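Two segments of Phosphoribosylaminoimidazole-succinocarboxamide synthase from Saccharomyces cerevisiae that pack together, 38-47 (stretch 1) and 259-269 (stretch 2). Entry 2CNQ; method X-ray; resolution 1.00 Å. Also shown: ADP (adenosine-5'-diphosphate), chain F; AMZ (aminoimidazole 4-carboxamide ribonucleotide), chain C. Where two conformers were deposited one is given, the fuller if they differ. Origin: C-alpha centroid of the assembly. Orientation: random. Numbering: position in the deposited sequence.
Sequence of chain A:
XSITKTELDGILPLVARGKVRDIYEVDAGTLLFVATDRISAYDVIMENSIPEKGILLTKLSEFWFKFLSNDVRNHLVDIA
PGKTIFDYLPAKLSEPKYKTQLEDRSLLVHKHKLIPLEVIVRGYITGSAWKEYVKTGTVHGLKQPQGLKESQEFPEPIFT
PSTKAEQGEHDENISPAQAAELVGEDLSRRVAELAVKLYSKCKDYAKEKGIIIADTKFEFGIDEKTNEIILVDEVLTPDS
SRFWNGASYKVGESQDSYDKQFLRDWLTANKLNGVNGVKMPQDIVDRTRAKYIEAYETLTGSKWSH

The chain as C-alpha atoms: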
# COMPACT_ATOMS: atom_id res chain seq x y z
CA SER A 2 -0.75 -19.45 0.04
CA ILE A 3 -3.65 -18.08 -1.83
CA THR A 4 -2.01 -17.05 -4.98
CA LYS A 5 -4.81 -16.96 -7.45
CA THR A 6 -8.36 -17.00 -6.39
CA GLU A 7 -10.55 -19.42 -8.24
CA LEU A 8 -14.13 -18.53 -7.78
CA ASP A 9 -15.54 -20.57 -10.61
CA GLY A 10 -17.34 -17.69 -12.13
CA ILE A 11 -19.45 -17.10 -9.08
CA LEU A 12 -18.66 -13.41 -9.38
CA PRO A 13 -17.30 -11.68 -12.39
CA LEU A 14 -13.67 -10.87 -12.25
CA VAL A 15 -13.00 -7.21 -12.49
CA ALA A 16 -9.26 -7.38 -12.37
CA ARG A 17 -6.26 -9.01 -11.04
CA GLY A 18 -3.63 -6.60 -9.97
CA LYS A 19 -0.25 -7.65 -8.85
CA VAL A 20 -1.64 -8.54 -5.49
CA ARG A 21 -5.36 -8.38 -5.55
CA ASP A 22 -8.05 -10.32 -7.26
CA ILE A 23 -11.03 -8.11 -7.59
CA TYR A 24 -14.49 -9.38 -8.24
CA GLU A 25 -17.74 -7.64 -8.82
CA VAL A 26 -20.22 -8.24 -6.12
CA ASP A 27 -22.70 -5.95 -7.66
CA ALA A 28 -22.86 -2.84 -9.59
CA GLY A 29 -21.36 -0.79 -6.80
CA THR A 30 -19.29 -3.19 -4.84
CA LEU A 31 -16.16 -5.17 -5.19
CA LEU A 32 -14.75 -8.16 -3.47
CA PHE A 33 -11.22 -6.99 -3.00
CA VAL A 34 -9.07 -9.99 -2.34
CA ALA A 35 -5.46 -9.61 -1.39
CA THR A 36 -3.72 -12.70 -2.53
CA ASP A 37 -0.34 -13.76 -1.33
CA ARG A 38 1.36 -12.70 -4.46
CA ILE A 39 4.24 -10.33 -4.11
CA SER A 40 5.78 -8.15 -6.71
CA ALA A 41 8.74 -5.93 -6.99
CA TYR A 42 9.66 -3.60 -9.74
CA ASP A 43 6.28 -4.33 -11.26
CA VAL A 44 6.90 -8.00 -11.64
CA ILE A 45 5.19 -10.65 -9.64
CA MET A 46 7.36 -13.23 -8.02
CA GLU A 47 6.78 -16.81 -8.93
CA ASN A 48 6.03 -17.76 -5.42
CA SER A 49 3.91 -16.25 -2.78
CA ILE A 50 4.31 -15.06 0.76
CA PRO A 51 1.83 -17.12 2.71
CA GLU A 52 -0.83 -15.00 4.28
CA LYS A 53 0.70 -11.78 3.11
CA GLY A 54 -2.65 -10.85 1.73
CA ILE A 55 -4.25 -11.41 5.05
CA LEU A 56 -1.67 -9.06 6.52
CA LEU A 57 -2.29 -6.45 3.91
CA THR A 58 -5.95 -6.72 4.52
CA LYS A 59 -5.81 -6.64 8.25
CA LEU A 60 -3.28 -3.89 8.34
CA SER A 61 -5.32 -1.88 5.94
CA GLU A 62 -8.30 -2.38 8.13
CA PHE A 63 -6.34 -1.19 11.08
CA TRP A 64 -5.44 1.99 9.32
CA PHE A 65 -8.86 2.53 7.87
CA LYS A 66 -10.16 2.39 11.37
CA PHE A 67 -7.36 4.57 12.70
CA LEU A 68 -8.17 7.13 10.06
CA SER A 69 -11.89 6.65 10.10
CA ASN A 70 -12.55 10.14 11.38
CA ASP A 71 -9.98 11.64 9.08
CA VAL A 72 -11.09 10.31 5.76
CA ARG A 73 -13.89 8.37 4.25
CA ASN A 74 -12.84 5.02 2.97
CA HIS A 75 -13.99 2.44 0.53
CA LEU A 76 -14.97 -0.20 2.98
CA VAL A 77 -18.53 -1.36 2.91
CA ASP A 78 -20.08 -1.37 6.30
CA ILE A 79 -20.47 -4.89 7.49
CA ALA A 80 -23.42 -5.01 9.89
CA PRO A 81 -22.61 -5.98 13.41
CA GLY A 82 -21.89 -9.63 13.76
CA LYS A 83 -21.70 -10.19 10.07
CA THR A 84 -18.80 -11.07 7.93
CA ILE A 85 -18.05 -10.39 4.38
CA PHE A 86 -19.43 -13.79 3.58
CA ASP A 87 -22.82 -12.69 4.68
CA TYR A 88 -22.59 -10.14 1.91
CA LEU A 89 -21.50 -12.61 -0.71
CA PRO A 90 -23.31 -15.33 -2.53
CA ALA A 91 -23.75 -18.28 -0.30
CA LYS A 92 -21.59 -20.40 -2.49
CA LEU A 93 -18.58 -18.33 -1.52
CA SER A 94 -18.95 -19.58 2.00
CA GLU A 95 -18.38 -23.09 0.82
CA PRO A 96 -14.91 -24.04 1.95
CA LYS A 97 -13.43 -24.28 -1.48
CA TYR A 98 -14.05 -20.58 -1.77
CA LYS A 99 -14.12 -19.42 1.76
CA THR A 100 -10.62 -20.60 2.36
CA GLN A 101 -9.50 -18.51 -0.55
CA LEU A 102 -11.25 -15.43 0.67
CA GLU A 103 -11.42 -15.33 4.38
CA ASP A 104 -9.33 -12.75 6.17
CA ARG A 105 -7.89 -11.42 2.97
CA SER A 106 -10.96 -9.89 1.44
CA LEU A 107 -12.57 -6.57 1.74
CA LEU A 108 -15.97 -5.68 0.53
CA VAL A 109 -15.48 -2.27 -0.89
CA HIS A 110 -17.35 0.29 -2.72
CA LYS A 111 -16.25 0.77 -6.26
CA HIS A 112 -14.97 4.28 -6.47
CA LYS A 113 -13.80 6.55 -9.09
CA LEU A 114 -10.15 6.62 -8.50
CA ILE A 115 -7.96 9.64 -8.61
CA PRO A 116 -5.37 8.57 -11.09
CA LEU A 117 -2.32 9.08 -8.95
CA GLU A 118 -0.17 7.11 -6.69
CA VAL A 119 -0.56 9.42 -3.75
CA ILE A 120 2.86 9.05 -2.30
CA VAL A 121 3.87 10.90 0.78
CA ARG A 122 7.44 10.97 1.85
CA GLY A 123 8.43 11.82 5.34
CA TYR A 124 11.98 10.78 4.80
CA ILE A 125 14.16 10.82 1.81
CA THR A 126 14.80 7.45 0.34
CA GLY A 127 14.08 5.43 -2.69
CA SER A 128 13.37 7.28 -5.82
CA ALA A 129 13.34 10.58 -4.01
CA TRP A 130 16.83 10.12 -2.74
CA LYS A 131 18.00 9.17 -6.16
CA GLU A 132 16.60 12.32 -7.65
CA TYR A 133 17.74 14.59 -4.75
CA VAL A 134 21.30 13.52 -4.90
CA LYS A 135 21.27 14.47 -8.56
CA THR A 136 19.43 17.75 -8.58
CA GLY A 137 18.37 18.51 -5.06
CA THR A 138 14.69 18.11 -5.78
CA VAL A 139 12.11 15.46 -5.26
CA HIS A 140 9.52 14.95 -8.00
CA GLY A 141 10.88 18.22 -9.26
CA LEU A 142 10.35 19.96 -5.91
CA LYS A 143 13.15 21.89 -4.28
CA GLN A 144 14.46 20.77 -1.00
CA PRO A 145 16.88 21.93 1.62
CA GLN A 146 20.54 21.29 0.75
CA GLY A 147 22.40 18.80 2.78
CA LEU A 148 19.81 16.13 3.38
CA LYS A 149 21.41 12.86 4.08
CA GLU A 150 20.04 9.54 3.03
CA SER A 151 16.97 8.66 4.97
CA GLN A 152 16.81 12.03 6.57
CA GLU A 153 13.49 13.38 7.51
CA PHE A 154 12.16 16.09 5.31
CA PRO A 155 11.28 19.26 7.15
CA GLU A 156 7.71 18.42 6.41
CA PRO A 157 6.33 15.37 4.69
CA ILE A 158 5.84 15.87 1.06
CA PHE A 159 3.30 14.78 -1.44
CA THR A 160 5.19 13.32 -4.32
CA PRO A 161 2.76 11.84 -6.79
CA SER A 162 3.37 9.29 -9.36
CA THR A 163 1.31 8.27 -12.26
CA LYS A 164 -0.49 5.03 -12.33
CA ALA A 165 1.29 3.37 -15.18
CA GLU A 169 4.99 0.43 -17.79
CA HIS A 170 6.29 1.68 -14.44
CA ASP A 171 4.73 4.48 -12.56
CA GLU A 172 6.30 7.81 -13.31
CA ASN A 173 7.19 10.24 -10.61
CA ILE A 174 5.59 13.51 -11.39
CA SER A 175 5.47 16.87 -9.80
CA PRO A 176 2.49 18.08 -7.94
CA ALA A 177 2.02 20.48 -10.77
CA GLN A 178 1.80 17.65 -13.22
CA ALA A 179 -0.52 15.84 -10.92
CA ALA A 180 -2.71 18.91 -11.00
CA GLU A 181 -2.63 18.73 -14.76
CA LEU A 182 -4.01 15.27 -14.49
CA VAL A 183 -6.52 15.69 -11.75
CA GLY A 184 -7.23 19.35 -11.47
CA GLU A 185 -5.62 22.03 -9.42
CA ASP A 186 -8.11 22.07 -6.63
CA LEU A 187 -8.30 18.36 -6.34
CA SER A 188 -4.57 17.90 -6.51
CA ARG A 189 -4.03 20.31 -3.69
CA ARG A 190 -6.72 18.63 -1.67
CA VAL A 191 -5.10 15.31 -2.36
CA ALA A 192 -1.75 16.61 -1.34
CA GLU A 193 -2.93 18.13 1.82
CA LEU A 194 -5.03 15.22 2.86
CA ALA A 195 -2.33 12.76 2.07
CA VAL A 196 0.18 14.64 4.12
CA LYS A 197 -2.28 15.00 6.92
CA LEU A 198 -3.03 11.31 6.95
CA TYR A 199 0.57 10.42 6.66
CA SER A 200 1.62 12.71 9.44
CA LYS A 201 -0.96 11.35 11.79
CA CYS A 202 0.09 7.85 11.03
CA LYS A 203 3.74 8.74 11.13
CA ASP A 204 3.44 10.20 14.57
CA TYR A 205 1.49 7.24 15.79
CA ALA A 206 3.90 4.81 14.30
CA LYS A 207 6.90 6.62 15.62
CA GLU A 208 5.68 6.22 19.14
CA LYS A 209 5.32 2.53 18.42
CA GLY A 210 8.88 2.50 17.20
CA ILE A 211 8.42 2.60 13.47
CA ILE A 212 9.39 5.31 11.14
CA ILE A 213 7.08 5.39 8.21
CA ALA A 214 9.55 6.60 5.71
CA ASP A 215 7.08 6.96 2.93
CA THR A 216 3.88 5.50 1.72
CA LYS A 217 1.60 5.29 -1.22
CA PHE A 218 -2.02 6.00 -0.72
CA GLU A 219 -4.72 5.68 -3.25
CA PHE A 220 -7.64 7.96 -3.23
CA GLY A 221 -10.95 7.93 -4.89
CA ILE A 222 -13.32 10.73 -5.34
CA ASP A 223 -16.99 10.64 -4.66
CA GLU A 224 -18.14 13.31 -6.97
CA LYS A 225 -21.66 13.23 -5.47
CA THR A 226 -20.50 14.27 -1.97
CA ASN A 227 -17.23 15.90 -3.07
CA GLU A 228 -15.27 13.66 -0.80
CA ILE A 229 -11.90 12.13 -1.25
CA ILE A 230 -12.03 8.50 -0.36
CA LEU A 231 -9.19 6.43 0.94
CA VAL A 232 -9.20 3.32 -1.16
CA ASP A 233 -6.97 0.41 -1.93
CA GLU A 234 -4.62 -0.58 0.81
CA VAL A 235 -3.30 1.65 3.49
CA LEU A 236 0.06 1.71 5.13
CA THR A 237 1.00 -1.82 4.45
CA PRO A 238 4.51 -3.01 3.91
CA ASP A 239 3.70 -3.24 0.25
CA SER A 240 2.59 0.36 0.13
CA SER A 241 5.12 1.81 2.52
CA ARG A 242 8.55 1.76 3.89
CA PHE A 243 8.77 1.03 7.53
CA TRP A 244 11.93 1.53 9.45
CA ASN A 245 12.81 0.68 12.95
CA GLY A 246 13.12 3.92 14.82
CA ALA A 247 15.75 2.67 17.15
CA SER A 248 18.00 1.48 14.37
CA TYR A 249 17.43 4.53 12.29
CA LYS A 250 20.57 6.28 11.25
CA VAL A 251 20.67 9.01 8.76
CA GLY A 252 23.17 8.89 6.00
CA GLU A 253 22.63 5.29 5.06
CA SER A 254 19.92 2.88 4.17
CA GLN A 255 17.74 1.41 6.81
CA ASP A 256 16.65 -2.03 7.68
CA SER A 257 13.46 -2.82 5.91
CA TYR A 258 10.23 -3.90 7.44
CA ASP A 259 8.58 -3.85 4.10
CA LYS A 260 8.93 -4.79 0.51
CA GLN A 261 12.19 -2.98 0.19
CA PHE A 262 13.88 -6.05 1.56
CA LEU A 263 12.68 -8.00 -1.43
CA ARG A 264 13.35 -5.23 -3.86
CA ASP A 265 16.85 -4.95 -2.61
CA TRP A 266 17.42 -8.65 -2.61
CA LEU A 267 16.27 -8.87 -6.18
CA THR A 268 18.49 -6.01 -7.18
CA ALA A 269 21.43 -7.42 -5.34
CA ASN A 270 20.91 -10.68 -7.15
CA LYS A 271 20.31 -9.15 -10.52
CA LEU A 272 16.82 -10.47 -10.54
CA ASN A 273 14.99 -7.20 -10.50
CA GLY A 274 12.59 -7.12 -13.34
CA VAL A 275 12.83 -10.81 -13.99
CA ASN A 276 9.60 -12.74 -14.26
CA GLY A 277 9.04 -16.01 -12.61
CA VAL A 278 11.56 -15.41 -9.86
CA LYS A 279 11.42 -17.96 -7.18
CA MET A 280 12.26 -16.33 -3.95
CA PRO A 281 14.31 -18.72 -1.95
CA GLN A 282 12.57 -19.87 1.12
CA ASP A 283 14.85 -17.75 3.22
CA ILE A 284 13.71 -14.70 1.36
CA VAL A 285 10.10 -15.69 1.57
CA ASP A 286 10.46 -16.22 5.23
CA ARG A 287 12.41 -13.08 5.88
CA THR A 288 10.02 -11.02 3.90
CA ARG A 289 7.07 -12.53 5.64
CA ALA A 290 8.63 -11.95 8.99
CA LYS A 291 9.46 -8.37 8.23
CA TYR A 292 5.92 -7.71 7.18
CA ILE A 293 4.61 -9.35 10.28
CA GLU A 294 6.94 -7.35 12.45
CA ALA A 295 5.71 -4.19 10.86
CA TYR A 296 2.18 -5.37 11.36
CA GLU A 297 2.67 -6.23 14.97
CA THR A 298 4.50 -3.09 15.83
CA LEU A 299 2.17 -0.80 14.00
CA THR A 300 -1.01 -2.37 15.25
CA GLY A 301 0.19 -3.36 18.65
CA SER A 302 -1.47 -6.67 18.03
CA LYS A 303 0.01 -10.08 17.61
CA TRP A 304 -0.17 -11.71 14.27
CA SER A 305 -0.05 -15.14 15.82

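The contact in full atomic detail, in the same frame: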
# COMPACT_ATOMS: atom_id res chain seq x y z
N ARG A 38 0.38 -13.05 -3.50
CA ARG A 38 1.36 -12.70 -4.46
C ARG A 38 2.19 -11.54 -3.94
O ARG A 38 1.75 -10.72 -3.16
CB ARG A 38 0.71 -12.29 -5.76
CG ARG A 38 -0.08 -13.41 -6.41
CD ARG A 38 -0.54 -13.07 -7.78
NE ARG A 38 -1.41 -11.92 -7.83
CZ ARG A 38 -2.72 -11.95 -7.90
NH1 ARG A 38 -3.40 -10.84 -8.06
NH2 ARG A 38 -3.37 -13.09 -7.82
N ILE A 39 3.40 -11.46 -4.42
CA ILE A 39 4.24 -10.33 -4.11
C ILE A 39 4.95 -9.95 -5.36
O ILE A 39 5.30 -10.79 -6.16
CB ILE A 39 5.18 -10.63 -2.96
CG1 ILE A 39 5.95 -9.39 -2.53
CG2 ILE A 39 6.10 -11.77 -3.29
CD1 ILE A 39 6.64 -9.57 -1.21
N SER A 40 5.16 -8.68 -5.53
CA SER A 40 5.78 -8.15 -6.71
C SER A 40 6.83 -7.19 -6.31
O SER A 40 6.83 -6.65 -5.23
CB SER A 40 4.73 -7.45 -7.52
OG SER A 40 4.17 -6.38 -6.82
N ALA A 41 7.75 -6.96 -7.21
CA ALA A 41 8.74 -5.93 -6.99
C ALA A 41 9.12 -5.47 -8.35
O ALA A 41 9.19 -6.25 -9.28
CB ALA A 41 9.92 -6.47 -6.28
N TYR A 42 9.34 -4.18 -8.47
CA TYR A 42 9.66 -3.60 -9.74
C TYR A 42 8.64 -4.01 -10.78
O TYR A 42 8.98 -4.22 -11.94
CB TYR A 42 11.08 -3.93 -10.16
CG TYR A 42 12.07 -3.58 -9.11
CD1 TYR A 42 12.37 -2.29 -8.82
CD2 TYR A 42 12.71 -4.56 -8.41
CE1 TYR A 42 13.30 -1.98 -7.87
CE2 TYR A 42 13.63 -4.29 -7.47
CZ TYR A 42 13.93 -3.01 -7.19
OH TYR A 42 14.88 -2.75 -6.25
N ASP A 43 7.39 -4.06 -10.37
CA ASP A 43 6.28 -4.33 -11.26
C ASP A 43 6.26 -5.70 -11.84
O ASP A 43 5.57 -5.94 -12.79
CB ASP A 43 6.13 -3.28 -12.33
CG ASP A 43 5.69 -1.99 -11.78
OD1 ASP A 43 6.29 -0.98 -12.13
OD2 ASP A 43 4.75 -1.96 -10.97
N VAL A 44 6.97 -6.64 -11.22
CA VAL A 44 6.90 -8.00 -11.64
C VAL A 44 6.55 -8.85 -10.46
O VAL A 44 7.10 -8.71 -9.39
CB VAL A 44 8.30 -8.38 -12.12
CG1 VAL A 44 8.32 -9.78 -12.53
CG2 VAL A 44 8.73 -7.43 -13.25
N ILE A 45 5.65 -9.78 -10.67
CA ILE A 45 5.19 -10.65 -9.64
C ILE A 45 6.19 -11.76 -9.49
O ILE A 45 6.65 -12.32 -10.44
CB ILE A 45 3.83 -11.20 -10.00
CG1 ILE A 45 2.83 -10.06 -10.16
CG2 ILE A 45 3.34 -12.14 -8.95
CD1 ILE A 45 1.55 -10.48 -10.78
N MET A 46 6.50 -12.10 -8.26
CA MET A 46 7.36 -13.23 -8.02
C MET A 46 6.63 -14.49 -8.38
O MET A 46 5.43 -14.56 -8.38
CB MET A 46 7.74 -13.30 -6.56
CG MET A 46 8.51 -12.11 -6.05
SD MET A 46 10.06 -11.81 -6.83
CE MET A 46 9.64 -10.50 -7.93
N GLU A 47 7.39 -15.53 -8.62
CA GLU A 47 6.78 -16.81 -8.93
C GLU A 47 6.02 -17.34 -7.76
O GLU A 47 4.95 -17.89 -7.92
CB GLU A 47 7.83 -17.82 -9.29
CG GLU A 47 7.31 -19.13 -9.65
CD GLU A 47 6.39 -19.04 -10.82
OE1 GLU A 47 6.58 -18.16 -11.68
OE2 GLU A 47 5.46 -19.86 -10.89
N ASP A 259 9.44 -4.16 5.21
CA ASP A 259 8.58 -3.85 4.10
C ASP A 259 9.15 -4.48 2.87
O ASP A 259 10.10 -5.24 2.90
CB ASP A 259 8.48 -2.34 3.98
CG ASP A 259 9.83 -1.71 3.87
OD1 ASP A 259 10.61 -2.16 3.03
OD2 ASP A 259 10.19 -0.88 4.67
N LYS A 260 8.56 -4.17 1.75
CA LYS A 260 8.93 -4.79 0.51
C LYS A 260 10.31 -4.44 0.09
O LYS A 260 10.85 -5.09 -0.78
CB LYS A 260 7.98 -4.38 -0.58
CG LYS A 260 8.09 -5.29 -1.79
CD LYS A 260 7.48 -4.71 -3.03
CE LYS A 260 6.02 -4.51 -2.91
NZ LYS A 260 5.39 -4.47 -4.26
N GLN A 261 10.88 -3.37 0.62
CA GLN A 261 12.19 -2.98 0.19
C GLN A 261 13.19 -4.10 0.39
O GLN A 261 14.12 -4.22 -0.38
CB GLN A 261 12.67 -1.73 0.89
CG GLN A 261 13.80 -1.08 0.17
CD GLN A 261 13.36 -0.57 -1.17
OE1 GLN A 261 12.29 -0.01 -1.29
NE2 GLN A 261 14.19 -0.76 -2.18
N PHE A 262 13.00 -4.94 1.37
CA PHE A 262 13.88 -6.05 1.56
C PHE A 262 13.92 -6.88 0.31
O PHE A 262 14.96 -7.31 -0.14
CB PHE A 262 13.37 -6.86 2.71
CG PHE A 262 14.07 -8.14 2.84
CD1 PHE A 262 13.43 -9.31 2.53
CD2 PHE A 262 15.39 -8.18 3.23
CE1 PHE A 262 14.08 -10.50 2.61
CE2 PHE A 262 16.04 -9.37 3.32
CZ PHE A 262 15.39 -10.54 3.00
N LEU A 263 12.75 -7.18 -0.25
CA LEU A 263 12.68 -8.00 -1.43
C LEU A 263 13.21 -7.26 -2.60
O LEU A 263 13.96 -7.80 -3.37
CB LEU A 263 11.26 -8.44 -1.68
CG LEU A 263 11.08 -9.18 -2.98
CD1 LEU A 263 11.87 -10.47 -3.02
CD2 LEU A 263 9.62 -9.42 -3.24
N ARG A 264 12.83 -6.01 -2.76
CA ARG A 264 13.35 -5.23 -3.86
C ARG A 264 14.85 -5.27 -3.85
O ARG A 264 15.49 -5.48 -4.87
CB ARG A 264 12.90 -3.81 -3.72
CG ARG A 264 11.44 -3.59 -3.89
CD ARG A 264 11.14 -2.17 -3.71
NE ARG A 264 9.72 -1.88 -3.81
CZ ARG A 264 9.02 -1.26 -2.89
NH1 ARG A 264 9.57 -0.82 -1.78
NH2 ARG A 264 7.73 -1.12 -3.09
N ASP A 265 15.42 -5.02 -2.70
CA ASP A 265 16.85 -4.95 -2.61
C ASP A 265 17.49 -6.28 -2.86
O ASP A 265 18.54 -6.34 -3.48
CB ASP A 265 17.26 -4.38 -1.28
CG ASP A 265 16.96 -2.90 -1.13
OD1 ASP A 265 17.14 -2.42 -0.01
OD2 ASP A 265 16.57 -2.25 -2.09
N TRP A 266 16.88 -7.34 -2.38
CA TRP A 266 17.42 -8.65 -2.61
C TRP A 266 17.41 -8.93 -4.10
O TRP A 266 18.38 -9.42 -4.65
CB TRP A 266 16.59 -9.71 -1.89
CG TRP A 266 17.12 -11.04 -2.11
CD1 TRP A 266 18.14 -11.62 -1.46
CD2 TRP A 266 16.71 -11.96 -3.12
NE1 TRP A 266 18.40 -12.85 -1.99
CE2 TRP A 266 17.52 -13.09 -3.00
CE3 TRP A 266 15.70 -11.97 -4.06
CZ2 TRP A 266 17.39 -14.19 -3.82
CZ3 TRP A 266 15.58 -13.07 -4.88
CH2 TRP A 266 16.41 -14.16 -4.74
N LEU A 267 16.33 -8.62 -4.77
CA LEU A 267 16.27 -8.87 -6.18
C LEU A 267 17.33 -8.09 -6.86
O LEU A 267 18.03 -8.61 -7.70
CB LEU A 267 14.93 -8.47 -6.71
CG LEU A 267 13.78 -9.35 -6.24
CD1 LEU A 267 12.48 -8.67 -6.49
CD2 LEU A 267 13.80 -10.69 -6.99
N THR A 268 17.48 -6.83 -6.54
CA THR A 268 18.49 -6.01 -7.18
C THR A 268 19.86 -6.54 -6.93
O THR A 268 20.68 -6.62 -7.82
CB THR A 268 18.34 -4.58 -6.73
OG1 THR A 268 17.06 -4.16 -7.18
CG2 THR A 268 19.40 -3.71 -7.27
N ALA A 269 20.13 -6.92 -5.70
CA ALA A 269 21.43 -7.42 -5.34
C ALA A 269 21.76 -8.68 -6.10
O ALA A 269 22.91 -8.94 -6.34
CB ALA A 269 21.48 -7.68 -3.88
PB ADP F . 5.24 -3.43 -7.59
O1B ADP F . 4.69 -4.45 -8.54
O2B ADP F . 4.77 -2.03 -7.85
O3B ADP F . 5.10 -3.92 -6.17
PA ADP F . 7.35 -2.21 -6.77
O1A ADP F . 8.79 -2.31 -6.44
O2A ADP F . 6.61 -2.15 -5.49
O3A ADP F . 6.82 -3.27 -7.81
O5' ADP F . 7.00 -0.88 -7.52
C5' ADP F . 6.96 0.32 -6.78
C4' ADP F . 6.82 1.56 -7.63
O4' ADP F . 8.02 1.69 -8.40
C3' ADP F . 5.66 1.42 -8.58
O3' ADP F . 5.09 2.69 -8.82
C2' ADP F . 6.33 0.89 -9.80
O2' ADP F . 5.62 1.25 -10.96
C1' ADP F . 7.67 1.58 -9.76
N9 ADP F . 8.72 0.82 -10.43
C8 ADP F . 8.85 -0.50 -10.37
N7 ADP F . 9.90 -0.91 -11.09
C5 ADP F . 10.47 0.18 -11.59
C6 ADP F . 11.64 0.36 -12.42
N6 ADP F . 12.35 -0.72 -12.81
N1 ADP F . 11.93 1.63 -12.75
C2 ADP F . 11.18 2.70 -12.33
N3 ADP F . 10.08 2.58 -11.55
C4 ADP F . 9.70 1.34 -11.16
O5 AMZ C . 2.26 0.16 -5.47
C6 AMZ C . 2.74 1.14 -6.00
N2 AMZ C . 2.51 1.49 -7.26
C3A AMZ C . 3.61 2.03 -5.25
C7A AMZ C . 4.01 1.85 -3.96
N3 AMZ C . 3.70 0.92 -3.04
N1 AMZ C . 4.16 3.15 -5.74
C5 AMZ C . 4.89 3.67 -4.77
N AMZ C . 4.82 2.87 -3.68
C1 AMZ C . 5.43 3.14 -2.41
C2 AMZ C . 6.74 2.46 -2.19
C3 AMZ C . 7.43 3.38 -1.22
O2 AMZ C . 6.90 3.08 0.06
O1 AMZ C . 6.53 1.15 -1.71
O AMZ C . 5.73 4.51 -2.40
C AMZ C . 6.93 4.74 -1.68
C4 AMZ C . 7.90 5.49 -2.53
O3 AMZ C . 8.45 4.60 -3.49
P AMZ C . 9.65 5.11 -4.40
OP1 AMZ C . 9.09 6.12 -5.36
O4 AMZ C . 10.12 3.86 -5.10
OP2 AMZ C . 10.70 5.73 -3.54
O HOH W 1 3.58 -6.92 -3.70
O HOH W 2 2.82 -5.35 -4.79

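Two direct hydrogen bonds join the stretches, one near each end of the helical stretch's contact. At the first, the ammonium group of Lys-260 donates from NZ to the backbone O of Ser-40 over 2.8 Å. Lys-260 directs its CA-to-CB bond toward the other stretch and is nearly extended, with chi1, chi2 and chi4 in t and chi3 in m, which gives it the reach to arrive at the strand backbone. Because the acceptor is a main-chain carbonyl, Ser-40 can make this bond although its own CA-to-CB bond points away. Two waters bridge the same residues and are further acceptors around NZ: water 1 is placed to accept from Ser-40 N (3.0 Å) and Lys-260 NZ (3.1 Å), whereas water 2 is placed to accept from Lys-260 NZ (2.8 Å) and donates to Ser-40 OG (2.6 Å).

At the second, Tyr-42 OH and Thr-268 OG1 lie 2.8 Å apart and share a hydrogen bond in which either could be the donor. Tyr-42 sits in the type I' turn from Ala-41 to Val-44, with positive phi and psi (52°/38°). Its CA-to-CB bond runs sideways, but the length of the ring carries the hydroxyl to the helix, where OH also comes within 3.1 Å of Arg-264 O. This residue has the largest area covered by the opposing stretch, 89 of the 459 Å² buried in total. Thr-268 is exposed, and a hydroxyl suits that place.

The bound ADP ties the stretches together a second time. From the turn, Tyr-42 N donates to ADP O1A (2.8 Å) and Asp-43 N to ADP O3A (2.7 Å); from the helix, Arg-264 NE donates to the same ADP O1A (2.8 Å), and Arg-264 NH2 donates to ADP O2A (2.8 Å), a further acceptor for Lys-260 NZ (2.9 Å). The two basic side chains suit the negative charge of the diphosphate. Arg-264 NH2 also donates to AMZ O1 (2.9 Å), so one guanidinium touches both ligands, and its NH1 donates to Gln-261 OE1 (2.9 Å), a bond within the helix that helps hold the group in place.

Alongside the polar contacts lies a buried apolar cluster. Leu-263 and Leu-267, one helical turn apart, both direct their CA-to-CB bonds toward the first stretch, as do Ile-39, Ala-41 and Met-46 in return; apolar side chains suit these buried places. Leu-263 CD2 packs against Ile-39 CD1 at 3.6 Å and Met-46 CG at 4.0 Å, while Leu-267 CD1 meets Ala-41 CB at 3.4 Å and Met-46 CE at 3.7 Å. Met-46 thus spans both leucines, its flexible chain bent with chi1 and chi2 in m. Backbone pairing places it beside Ile-39, since Met-46 N donates to Ile-39 O (2.8 Å). The small side chain of Ala-41 suits the closest backbone approach, where its CA is 5.6 Å from Arg-264 CA; its CB also lies 4.0 Å from Arg-264 CG. The edge of the Tyr-42 ring continues the packing, with CE2 4.4 Å from Leu-267 CB.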